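Local coordinates for EAL/GGDEF domain protein (Methylococcus capsulatus, PDB 3ICL), which belongs to the GGDEF family, whose domains share the general fold of nucleotide cyclases, and is represented here by that single domain, at residues Ala126-Ala130 with Asp131-Met135. The protein carries 1 engineered substitution. Numbering follows the deposited sequence.
Sequences AVSPA and DGETM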
loop_
_atom_site.group_PDB
_atom_site.type_symbol
_atom_site.label_atom_id
_atom_site.label_comp_id
_atom_site.label_asym_id
_atom_site.label_seq_id
_atom_site.Cartn_x
_atom_site.Cartn_y
_atom_site.Cartn_z
ATOM N N ALA A 126 4.852 3.880 -7.981
ATOM C CA ALA A 126 5.766 3.584 -9.080
ATOM C C ALA A 126 4.939 3.043 -10.237
ATOM O O ALA A 126 4.173 2.097 -10.071
ATOM C CB ALA A 126 6.800 2.561 -8.649
ATOM N N VAL A 127 5.098 3.651 -11.408
ATOM C CA VAL A 127 4.356 3.246 -12.597
ATOM C C VAL A 127 5.256 2.521 -13.594
ATOM O O VAL A 127 6.335 3.004 -13.930
ATOM C CB VAL A 127 3.739 4.475 -13.313
ATOM C CG1 VAL A 127 2.820 4.021 -14.441
ATOM C CG2 VAL A 127 2.984 5.338 -12.312
ATOM N N SER A 128 4.811 1.362 -14.062
ATOM C CA SER A 128 5.580 0.602 -15.040
ATOM C C SER A 128 5.227 1.149 -16.418
ATOM O O SER A 128 4.059 1.429 -16.690
ATOM C CB SER A 128 5.217 -0.884 -14.978
ATOM O OG SER A 128 6.007 -1.634 -15.888
ATOM N N PRO A 129 6.219 1.278 -17.318
ATOM C CA PRO A 129 7.636 0.950 -17.134
ATOM C C PRO A 129 8.537 2.116 -16.712
ATOM O O PRO A 129 9.658 1.899 -16.261
ATOM C CB PRO A 129 8.026 0.415 -18.501
ATOM C CG PRO A 129 7.298 1.363 -19.402
ATOM C CD PRO A 129 5.921 1.475 -18.751
ATOM N N ALA A 130 8.051 3.343 -16.867
ATOM C CA ALA A 130 8.835 4.529 -16.522
ATOM C C ALA A 130 9.577 4.449 -15.183
ATOM O O ALA A 130 10.727 4.886 -15.071
ATOM C CB ALA A 130 7.939 5.762 -16.535
ATOM N N ASP A 131 8.917 3.894 -14.173
ATOM C CA ASP A 131 9.497 3.789 -12.838
ATOM C C ASP A 131 10.102 2.425 -12.552
ATOM O O ASP A 131 10.303 2.056 -11.392
ATOM C CB ASP A 131 8.427 4.117 -11.791
ATOM C CG ASP A 131 7.974 5.558 -11.867
ATOM O OD1 ASP A 131 6.857 5.870 -11.403
ATOM O OD2 ASP A 131 8.751 6.382 -12.393
ATOM N N GLY A 132 10.389 1.678 -13.611
ATOM C CA GLY A 132 10.981 0.367 -13.442
ATOM C C GLY A 132 10.305 -0.683 -14.295
ATOM O O GLY A 132 9.089 -0.661 -14.473
ATOM N N GLU A 133 11.104 -1.599 -14.830
ATOM C CA GLU A 133 10.591 -2.680 -15.660
ATOM C C GLU A 133 10.372 -3.937 -14.827
ATOM O O GLU A 133 9.292 -4.526 -14.857
ATOM C CB GLU A 133 11.563 -2.983 -16.804
ATOM C CG GLU A 133 11.410 -2.074 -18.015
ATOM C CD GLU A 133 10.069 -2.250 -18.714
ATOM O OE1 GLU A 133 9.857 -1.601 -19.760
ATOM O OE2 GLU A 133 9.228 -3.034 -18.221
ATOM N N THR A 134 11.396 -4.337 -14.078
ATOM C CA THR A 134 11.307 -5.530 -13.237
ATOM C C THR A 134 10.521 -5.235 -11.965
ATOM O O THR A 134 10.387 -4.081 -11.565
ATOM C CB THR A 134 12.698 -6.027 -12.814
ATOM O OG1 THR A 134 13.330 -5.022 -12.012
ATOM C CG2 THR A 134 13.562 -6.323 -14.029
HETATM N N MSE A 135 10.011 -6.281 -11.322
HETATM C CA MSE A 135 9.253 -6.095 -10.097
HETATM C C MSE A 135 10.143 -5.534 -8.986
HETATM O O MSE A 135 9.681 -4.744 -8.162
HETATM C CB MSE A 135 8.614 -7.415 -9.640
HETATM C CG MSE A 135 9.576 -8.500 -9.187
HETATM SE SE MSE A 135 8.639 -9.978 -8.313
HETATM C CE MSE A 135 8.812 -9.394 -6.477
#
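Asp131 lays its carboxylate against the backbone at the end of strand 121-127, its CB 3.9 Å from CB of Ala126 and its OD1 near the base of the Val127 side chain. OD1 accepts the amide hydrogen of Val127 N at 2.8 Å in an almost straight bond (173°), which arrives on the anti side of the carboxylate and 23° out of its plane. With chi1 at -66°, CG stands beside the aspartate's own backbone N and the carboxylate reaches back to the strand. The backbone bond runs the other way: Asp131 N donates to Val127 O at 2.7 Å, nearly in line with the carbonyl, so one residue grips both the N-H and the C=O of Val127. The first bond ties the carboxylate of the buried Asp131 to the strand end; the second holds its backbone.

Asp131 itself sits in a type I turn that runs from Pro129, which follows a cis peptide bond, to Gly132, whose N reaches Pro129 O at 2.8 Å from above the carbonyl plane. Gly132 takes a backbone conformation open to a residue without CB. Pro129 CA also makes a C-H...O contact with Gly132 O at 3.4 Å. On the exposed side, the poorly ordered Glu133 runs alongside the proline ring. Phe160 touches Asp131, and Leu138 and Ala142 of helix 135-152 touch Ala126. Thr134 OG1 bonds to Gln137 N as the N-cap, completing the strand-to-helix connection of the GGDEF domain from strand 121-127, which lies between 32-38 and 156-159 in the mixed sheet, into helix 135-152.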